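Local structure of glycosyl transferase family 8 (Streptococcus pneumoniae, 5GVW) at residues A7-G12 with V102-S107; Q279-T284 with Q338-S343; L283-C288 with H351-E356. The protein catalyses the third step of O-glycosylation of the serine-rich repeat protein PsrP, transferring galactose from UDP-galactose to the terminal glucose of the PsrP-GlcNAc-Glc substrate. All coordinates share one frame; numbering follows the deposited sequence.

Contact 1 (A7-G12 with V102-S107); sequences AVVFAG and VLYLDS. With MN (manganese (II) ion), chain E.
V8 and V9 run parallel to L103 and Y104 in the middle of the nucleotide-binding sheet of this GT-A glycosyltransferase, and the second strand runs out just before the DXD motif, which begins at D106. The tight part is the strand pair. L103 N gives to A7 O, V9 N to L103 O at 3.0 Å, and L105 N to V9 O at 2.9 Å. On the V9 face, V9 CG1 sits 3.6 Å from V102 CG2, the two valines crossing at about a right angle. On the other face F10 and L105 lie side by side, pointing the same way, with F10 CZ 3.6 Å from L105 CD1; M24 and L27 of helix 17-30 cover F10 there. Beyond this the strands part: A11 N stands 4.3 Å from L105 O, and a water takes over, donating to A11 O and lying close to S107 OG. This looser end is the metal and nucleotide side. D106 OD2 binds the manganese ion at 2.5 Å, and D108 and H227 are the other protein ligands expected there. R90 makes a salt bridge to D106 OD1. Y104, its CG anti to the backbone N (chi1 169°), reaches toward the same carboxylate, and its OH donates to D106 OD1 at 2.6 Å, an oxygen lying in the ring plane and accepting on its anti lone pair.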
loop_
_atom_site.group_PDB
_atom_site.type_symbol
_atom_site.label_atom_id
_atom_site.label_comp_id
_atom_site.label_asym_id
_atom_site.label_seq_id
_atom_site.Cartn_x
_atom_site.Cartn_y
_atom_site.Cartn_z
ATOM N N ALA A 7 -11.439 18.428 -14.344
ATOM C CA ALA A 7 -11.106 18.462 -12.905
ATOM C C ALA A 7 -11.672 17.252 -12.207
ATOM O O ALA A 7 -12.838 16.914 -12.421
ATOM C CB ALA A 7 -11.633 19.730 -12.254
ATOM N N VAL A 8 -10.839 16.606 -11.383
ATOM C CA VAL A 8 -11.247 15.468 -10.527
ATOM C C VAL A 8 -10.653 15.649 -9.121
ATOM O O VAL A 8 -9.522 16.095 -8.975
ATOM C CB VAL A 8 -10.828 14.101 -11.130
ATOM C CG1 VAL A 8 -11.252 12.933 -10.248
ATOM C CG2 VAL A 8 -11.426 13.912 -12.523
ATOM N N VAL A 9 -11.416 15.320 -8.091
ATOM C CA VAL A 9 -10.942 15.468 -6.715
ATOM C C VAL A 9 -11.223 14.164 -5.951
ATOM O O VAL A 9 -12.337 13.633 -6.009
ATOM C CB VAL A 9 -11.513 16.727 -6.023
ATOM C CG1 VAL A 9 -13.032 16.791 -6.084
ATOM C CG2 VAL A 9 -11.058 16.805 -4.579
ATOM N N PHE A 10 -10.167 13.620 -5.338
ATOM C CA PHE A 10 -10.242 12.543 -4.376
ATOM C C PHE A 10 -9.899 13.131 -3.017
ATOM O O PHE A 10 -9.294 14.204 -2.930
ATOM C CB PHE A 10 -9.230 11.432 -4.653
ATOM C CG PHE A 10 -9.445 10.700 -5.935
ATOM C CD1 PHE A 10 -8.920 11.182 -7.121
ATOM C CD2 PHE A 10 -10.143 9.510 -5.960
ATOM C CE1 PHE A 10 -9.096 10.504 -8.317
ATOM C CE2 PHE A 10 -10.317 8.812 -7.155
ATOM C CZ PHE A 10 -9.790 9.318 -8.331
ATOM N N ALA A 11 -10.273 12.409 -1.973
ATOM C CA ALA A 11 -10.011 12.794 -0.616
ATOM C C ALA A 11 -9.696 11.560 0.198
ATOM O O ALA A 11 -10.566 10.704 0.397
ATOM C CB ALA A 11 -11.206 13.504 -0.029
ATOM N N GLY A 12 -8.451 11.450 0.661
ATOM C CA GLY A 12 -8.133 10.409 1.642
ATOM C C GLY A 12 -6.742 10.436 2.224
ATOM O O GLY A 12 -5.833 10.893 1.578
ATOM N N VAL A 102 -16.199 20.361 -11.017
ATOM C CA VAL A 102 -15.316 19.250 -10.618
ATOM C C VAL A 102 -16.073 17.947 -10.272
ATOM O O VAL A 102 -17.137 17.990 -9.645
ATOM C CB VAL A 102 -14.402 19.643 -9.447
ATOM C CG1 VAL A 102 -15.183 19.851 -8.152
ATOM C CG2 VAL A 102 -13.315 18.597 -9.237
ATOM N N LEU A 103 -15.478 16.805 -10.648
ATOM C CA LEU A 103 -15.988 15.462 -10.304
ATOM C C LEU A 103 -15.351 14.951 -8.999
ATOM O O LEU A 103 -14.157 14.677 -8.975
ATOM C CB LEU A 103 -15.688 14.473 -11.459
ATOM C CG LEU A 103 -16.221 13.030 -11.320
ATOM C CD1 LEU A 103 -17.722 12.996 -11.084
ATOM C CD2 LEU A 103 -15.893 12.173 -12.537
ATOM N N TYR A 104 -16.110 14.844 -7.911
ATOM C CA TYR A 104 -15.580 14.189 -6.707
ATOM C C TYR A 104 -15.680 12.666 -6.841
ATOM O O TYR A 104 -16.678 12.146 -7.375
ATOM C CB TYR A 104 -16.314 14.596 -5.431
ATOM C CG TYR A 104 -15.910 13.694 -4.296
ATOM C CD1 TYR A 104 -14.708 13.895 -3.602
ATOM C CD2 TYR A 104 -16.661 12.569 -3.997
ATOM C CE1 TYR A 104 -14.314 13.038 -2.583
ATOM C CE2 TYR A 104 -16.274 11.699 -2.999
ATOM C CZ TYR A 104 -15.111 11.931 -2.276
ATOM O OH TYR A 104 -14.773 11.023 -1.282
ATOM N N LEU A 105 -14.674 11.966 -6.309
ATOM C CA LEU A 105 -14.647 10.498 -6.300
ATOM C C LEU A 105 -14.117 9.933 -4.970
ATOM O O LEU A 105 -13.026 10.284 -4.495
ATOM C CB LEU A 105 -13.802 9.926 -7.461
ATOM C CG LEU A 105 -14.128 10.182 -8.934
ATOM C CD1 LEU A 105 -13.082 9.543 -9.843
ATOM C CD2 LEU A 105 -15.485 9.659 -9.340
ATOM N N ASP A 106 -14.909 9.044 -4.384
ATOM C CA ASP A 106 -14.450 8.112 -3.353
ATOM C C ASP A 106 -13.293 7.287 -3.884
ATOM O O ASP A 106 -13.162 7.112 -5.115
ATOM C CB ASP A 106 -15.591 7.183 -2.938
ATOM C CG ASP A 106 -16.309 7.642 -1.673
ATOM O OD1 ASP A 106 -16.133 8.794 -1.238
ATOM O OD2 ASP A 106 -17.067 6.815 -1.119
ATOM N N SER A 107 -12.447 6.817 -2.963
ATOM C CA SER A 107 -11.239 6.029 -3.311
ATOM C C SER A 107 -11.454 4.493 -3.262
ATOM O O SER A 107 -10.582 3.717 -3.675
ATOM C CB SER A 107 -10.052 6.459 -2.445
ATOM O OG SER A 107 -10.418 6.565 -1.085
HETATM MN MN MN E . -17.320 4.665 0.068
HETATM O O HOH W 1 -11.001 7.875 0.967
HETATM O O HOH W 2 -18.628 4.931 2.182
#

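Contact 2 (Q279-T284 with Q338-S343); sequences QCVNLT and QIVIAS
With chi1 at 46°, V281 sets CG1 between its own backbone N and carbonyl carbon and turns CG2 anti to that N, while S343, at a similar chi1 of 58°, brings OG round to meet it. V281 CG1 and S343 OG are 3.3 Å apart. The second methyl of the valine faces the helix, V281 CG2 lying 4.2 Å from I339 CG2 and slightly farther from V340 CG2. Two residues earlier in the strand the touch is made by the start of a side chain: Q279 CB rests 3.8 Å from S343 CA, then the glutamine bends away and its OE1 bonds to H305 NE2.

Helix 333-342 is the connection of the beta-alpha-beta crossover from strand 325-328 to strand 345-348, and on its way it packs on strand 278-283, running at 148° to it. The turn at S343 is tied back to the last turn of the helix: S343 OG donates to V340 O at 2.7 Å, and S343 N reaches the same oxygen at 3.3 Å from the same face of its carbonyl. K367 then takes the carbonyls of I341 and S343.

The serine hydroxyl therefore spends its proton on the helix, and offers the strand van der Waals contact. Helix and strand are joined by methyl-on-methyl and methyl-on-hydroxyl packing, while S343 OG and Q279 OE1 find their polar partners away from it.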
loop_
_atom_site.group_PDB
_atom_site.type_symbol
_atom_site.label_atom_id
_atom_site.label_comp_id
_atom_site.label_asym_id
_atom_site.label_seq_id
_atom_site.Cartn_x
_atom_site.Cartn_y
_atom_site.Cartn_z
ATOM N N GLN A 279 20.623 24.079 -2.656
ATOM C CA GLN A 279 20.079 23.464 -1.448
ATOM C C GLN A 279 20.145 24.422 -0.277
ATOM O O GLN A 279 21.225 24.824 0.096
ATOM C CB GLN A 279 20.884 22.211 -1.106
ATOM C CG GLN A 279 20.876 21.139 -2.201
ATOM C CD GLN A 279 19.614 20.302 -2.247
ATOM O OE1 GLN A 279 18.934 20.112 -1.231
ATOM N NE2 GLN A 279 19.304 19.777 -3.426
ATOM N N CYS A 280 19.008 24.783 0.314
ATOM C CA CYS A 280 19.016 25.740 1.437
ATOM C C CYS A 280 18.516 25.114 2.700
ATOM O O CYS A 280 17.688 24.220 2.645
ATOM C CB CYS A 280 18.182 26.980 1.130
ATOM S SG CYS A 280 18.705 27.918 -0.326
ATOM N N VAL A 281 19.004 25.603 3.832
ATOM C CA VAL A 281 18.669 25.034 5.154
ATOM C C VAL A 281 18.431 26.071 6.259
ATOM O O VAL A 281 19.069 27.125 6.300
ATOM C CB VAL A 281 19.776 24.061 5.636
ATOM C CG1 VAL A 281 21.157 24.657 5.437
ATOM C CG2 VAL A 281 19.579 23.657 7.096
ATOM N N ASN A 282 17.515 25.743 7.158
ATOM C CA ASN A 282 17.274 26.544 8.348
ATOM C C ASN A 282 16.973 25.620 9.513
ATOM O O ASN A 282 16.317 24.602 9.340
ATOM C CB ASN A 282 16.086 27.501 8.141
ATOM C CG ASN A 282 15.758 28.309 9.395
ATOM O OD1 ASN A 282 14.745 28.073 10.060
ATOM N ND2 ASN A 282 16.654 29.235 9.753
ATOM N N LEU A 283 17.474 25.970 10.690
ATOM C CA LEU A 283 17.026 25.356 11.916
ATOM C C LEU A 283 16.204 26.404 12.662
ATOM O O LEU A 283 16.643 27.536 12.837
ATOM C CB LEU A 283 18.228 24.887 12.750
ATOM C CG LEU A 283 17.960 24.554 14.229
ATOM C CD1 LEU A 283 17.283 23.198 14.352
ATOM C CD2 LEU A 283 19.235 24.580 15.049
ATOM N N THR A 284 15.039 26.003 13.144
ATOM C CA THR A 284 14.106 26.907 13.773
ATOM C C THR A 284 13.686 26.369 15.121
ATOM O O THR A 284 13.621 25.153 15.318
ATOM C CB THR A 284 12.853 27.090 12.885
ATOM O OG1 THR A 284 12.022 28.140 13.403
ATOM C CG2 THR A 284 12.040 25.774 12.762
ATOM N N GLN A 338 24.578 16.963 9.045
ATOM C CA GLN A 338 24.737 16.299 7.740
ATOM C C GLN A 338 23.990 16.989 6.628
ATOM O O GLN A 338 24.448 16.988 5.478
ATOM C CB GLN A 338 24.286 14.840 7.792
ATOM C CG GLN A 338 24.973 14.013 8.862
ATOM C CD GLN A 338 26.491 14.067 8.773
ATOM O OE1 GLN A 338 27.070 13.996 7.679
ATOM N NE2 GLN A 338 27.142 14.209 9.923
ATOM N N ILE A 339 22.827 17.548 6.958
ATOM C CA ILE A 339 22.053 18.350 5.995
ATOM C C ILE A 339 22.814 19.636 5.657
ATOM O O ILE A 339 22.899 20.030 4.479
ATOM C CB ILE A 339 20.643 18.673 6.525
ATOM C CG1 ILE A 339 19.786 17.398 6.537
ATOM C CG2 ILE A 339 19.964 19.739 5.666
ATOM C CD1 ILE A 339 18.566 17.481 7.434
ATOM N N VAL A 340 23.385 20.256 6.695
ATOM C CA VAL A 340 24.231 21.449 6.505
ATOM C C VAL A 340 25.451 21.190 5.627
ATOM O O VAL A 340 25.717 21.984 4.730
ATOM C CB VAL A 340 24.715 22.058 7.805
ATOM C CG1 VAL A 340 25.549 23.313 7.524
ATOM C CG2 VAL A 340 23.525 22.445 8.661
ATOM N N ILE A 341 26.154 20.076 5.860
ATOM C CA ILE A 341 27.247 19.673 4.981
ATOM C C ILE A 341 26.801 19.585 3.507
ATOM O O ILE A 341 27.473 20.147 2.613
ATOM C CB ILE A 341 27.931 18.354 5.441
ATOM C CG1 ILE A 341 28.629 18.556 6.795
ATOM C CG2 ILE A 341 28.959 17.871 4.406
ATOM C CD1 ILE A 341 28.810 17.273 7.567
ATOM N N ALA A 342 25.670 18.928 3.248
ATOM C CA ALA A 342 25.244 18.699 1.850
ATOM C C ALA A 342 24.669 19.950 1.143
ATOM O O ALA A 342 24.506 19.963 -0.075
ATOM C CB ALA A 342 24.265 17.536 1.790
ATOM N N SER A 343 24.413 21.005 1.905
ATOM C CA SER A 343 23.695 22.189 1.423
ATOM C C SER A 343 24.601 23.359 0.999
ATOM O O SER A 343 25.700 23.507 1.496
ATOM C CB SER A 343 22.731 22.676 2.524
ATOM O OG SER A 343 23.450 22.962 3.717
#

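Contact 3 (L283-C288 with H351-E356)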
loop_
_atom_site.group_PDB
_atom_site.type_symbol
_atom_site.label_atom_id
_atom_site.label_comp_id
_atom_site.label_asym_id
_atom_site.label_seq_id
_atom_site.Cartn_x
_atom_site.Cartn_y
_atom_site.Cartn_z
ATOM N N LEU A 283 17.474 25.970 10.690
ATOM C CA LEU A 283 17.026 25.356 11.916
ATOM C C LEU A 283 16.204 26.404 12.662
ATOM O O LEU A 283 16.643 27.536 12.837
ATOM C CB LEU A 283 18.228 24.887 12.750
ATOM C CG LEU A 283 17.960 24.554 14.229
ATOM C CD1 LEU A 283 17.283 23.198 14.352
ATOM C CD2 LEU A 283 19.235 24.580 15.049
ATOM N N THR A 284 15.039 26.003 13.144
ATOM C CA THR A 284 14.106 26.907 13.773
ATOM C C THR A 284 13.686 26.369 15.121
ATOM O O THR A 284 13.621 25.153 15.318
ATOM C CB THR A 284 12.853 27.090 12.885
ATOM O OG1 THR A 284 12.022 28.140 13.403
ATOM C CG2 THR A 284 12.040 25.774 12.762
ATOM N N ASN A 285 13.386 27.288 16.030
ATOM C CA ASN A 285 12.721 26.993 17.289
ATOM C C ASN A 285 11.401 27.779 17.378
ATOM O O ASN A 285 10.849 27.994 18.471
ATOM C CB ASN A 285 13.651 27.331 18.470
ATOM C CG ASN A 285 13.203 26.711 19.800
ATOM O OD1 ASN A 285 13.052 27.413 20.806
ATOM N ND2 ASN A 285 13.020 25.396 19.819
ATOM N N SER A 286 10.871 28.190 16.225
ATOM C CA SER A 286 9.567 28.829 16.191
ATOM C C SER A 286 8.780 28.411 14.974
ATOM O O SER A 286 9.322 27.976 13.966
ATOM C CB SER A 286 9.698 30.371 16.256
ATOM O OG SER A 286 9.705 31.003 14.981
ATOM N N TRP A 287 7.478 28.591 15.071
ATOM C CA TRP A 287 6.575 28.445 13.921
ATOM C C TRP A 287 6.845 29.396 12.729
ATOM O O TRP A 287 6.546 29.060 11.580
ATOM C CB TRP A 287 5.127 28.590 14.415
ATOM C CG TRP A 287 4.718 29.977 14.862
ATOM C CD1 TRP A 287 4.710 30.464 16.142
ATOM C CD2 TRP A 287 4.232 31.041 14.017
ATOM N NE1 TRP A 287 4.271 31.777 16.144
ATOM C CE2 TRP A 287 3.962 32.149 14.856
ATOM C CE3 TRP A 287 3.996 31.158 12.632
ATOM C CZ2 TRP A 287 3.467 33.360 14.357
ATOM C CZ3 TRP A 287 3.516 32.360 12.134
ATOM C CH2 TRP A 287 3.260 33.449 12.999
ATOM N N CYS A 288 7.381 30.585 13.011
ATOM C CA CYS A 288 7.538 31.620 11.987
ATOM C C CYS A 288 8.965 31.659 11.369
ATOM O O CYS A 288 9.959 32.020 12.029
ATOM C CB CYS A 288 7.132 32.990 12.537
ATOM S SG CYS A 288 6.992 34.248 11.258
ATOM N N HIS A 351 12.533 33.069 13.817
ATOM C CA HIS A 351 12.137 34.260 14.543
ATOM C C HIS A 351 12.581 34.171 15.995
ATOM O O HIS A 351 11.792 34.015 16.928
ATOM C CB HIS A 351 10.634 34.552 14.394
ATOM C CG HIS A 351 10.311 35.486 13.265
ATOM N ND1 HIS A 351 9.760 36.730 13.467
ATOM C CD2 HIS A 351 10.467 35.360 11.925
ATOM C CE1 HIS A 351 9.580 37.325 12.300
ATOM N NE2 HIS A 351 10.005 36.518 11.348
ATOM N N ASP A 352 13.896 34.275 16.133
ATOM C CA ASP A 352 14.590 34.578 17.381
ATOM C C ASP A 352 14.213 33.676 18.541
ATOM O O ASP A 352 13.050 33.364 18.798
ATOM C CB ASP A 352 14.434 36.066 17.750
ATOM C CG ASP A 352 15.010 36.998 16.682
ATOM O OD1 ASP A 352 16.256 37.140 16.637
ATOM O OD2 ASP A 352 14.211 37.574 15.895
ATOM N N ARG A 353 15.243 33.432 19.316
ATOM C CA ARG A 353 15.529 32.178 19.979
ATOM C C ARG A 353 16.303 31.408 18.922
ATOM O O ARG A 353 15.835 30.431 18.353
ATOM C CB ARG A 353 14.305 31.434 20.521
ATOM C CG ARG A 353 14.683 30.261 21.423
ATOM C CD ARG A 353 15.517 30.651 22.651
ATOM N NE ARG A 353 15.928 29.457 23.390
ATOM C CZ ARG A 353 17.036 28.738 23.171
ATOM N NH1 ARG A 353 17.931 29.068 22.232
ATOM N NH2 ARG A 353 17.260 27.663 23.918
ATOM N N LYS A 354 17.486 31.941 18.634
ATOM C CA LYS A 354 18.427 31.352 17.711
ATOM C C LYS A 354 19.113 30.211 18.447
ATOM O O LYS A 354 19.610 30.403 19.571
ATOM C CB LYS A 354 19.482 32.376 17.287
ATOM C CG LYS A 354 18.941 33.627 16.628
ATOM C CD LYS A 354 18.211 33.275 15.347
ATOM C CE LYS A 354 17.972 34.487 14.475
ATOM N NZ LYS A 354 17.155 34.117 13.300
ATOM N N LEU A 355 19.121 29.031 17.828
ATOM C CA LEU A 355 19.796 27.871 18.394
ATOM C C LEU A 355 21.245 27.809 17.919
ATOM O O LEU A 355 21.506 27.726 16.688
ATOM C CB LEU A 355 19.064 26.608 17.988
ATOM C CG LEU A 355 17.632 26.471 18.483
ATOM C CD1 LEU A 355 16.952 25.267 17.835
ATOM C CD2 LEU A 355 17.602 26.355 20.001
ATOM N N GLU A 356 22.176 27.829 18.883
ATOM C CA GLU A 356 23.617 27.937 18.572
ATOM C C GLU A 356 24.153 26.936 17.513
ATOM O O GLU A 356 24.971 27.324 16.662
ATOM C CB GLU A 356 24.469 27.877 19.859
ATOM C CG GLU A 356 24.415 29.135 20.751
ATOM C CD GLU A 356 24.789 30.445 20.031
ATOM O OE1 GLU A 356 25.912 30.543 19.469
ATOM O OE2 GLU A 356 23.949 31.381 20.031
HETATM O O HOH W 3 18.714 29.229 14.367
#
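The sulfur of C288 lies over one face of the H351 imidazole, 3.9 Å from the ring centroid and 18° off the ring normal, displaced toward the CD2-NE2 side. With SG anti to the backbone N (chi1 -169°), the sulfur extends toward H351 and meets its ring, while the backbone of the same cysteine closes in as well, C288 O lying 3.4 Å from H351 CD2. The ring has a second partner: H351 NE2 is hydrogen-bonded to E290 OE1.

At the opposite end of the contact the meeting is mainly aliphatic. L283 and L355 cross at about a right angle, L283 CD2 packing 3.6 Å from L355 CB, and L355 CD1 reaches on to N285 CB. Between these ends N285 meets R353 at a slant, but the amide oxygen touches the arginine chain and not its charged head: N285 OD1 is 3.3 Å from R353 CG, and the amide and guanidinium planes are 56° apart.

The two loops follow strands 278-283 and 345-348, parallel neighbours whose connections leave toward opposite sides of the Rossmann-like sheet, so they face each other at its topological switch point. The 283-288 loop keeps its own shape: T284 OG1 donates to S286 O at 2.8 Å, in the carbonyl plane on a lone pair, and S286 OG accepts from C288 N at 3.1 Å in an ST turn. A water donates to L283 O and weakly accepts from L355 N.

The loops thus spend their clear hydrogen bonds on themselves, on water and on outside residues, and meet through a leucine pair and a sulfur-aromatic contact. The carboxylate of E290 would probably stabilise a protonated H351.

Contact 1 belongs to the buried core of the catalytic domain, while contacts 2 and 3 lie in the second, all-parallel sheet domain, their centres about 37 and 38 Å from that of contact 1 and away from the annotated sites. Contacts 2 and 3 share L283 and T284, and their centres are 14 Å apart: one packs a helix on strand 278-283, the other joins the loops at the carboxyl ends of that strand and strand 345-348. Chemistry follows place. Direct backbone hydrogen bonds and a metal-bound carboxylate mark contact 1; van der Waals packing carries partly buried contact 2; contact 3, also partly buried, mixes aliphatic and sulfur-aromatic contacts. Contacts 1 and 3 each include a water.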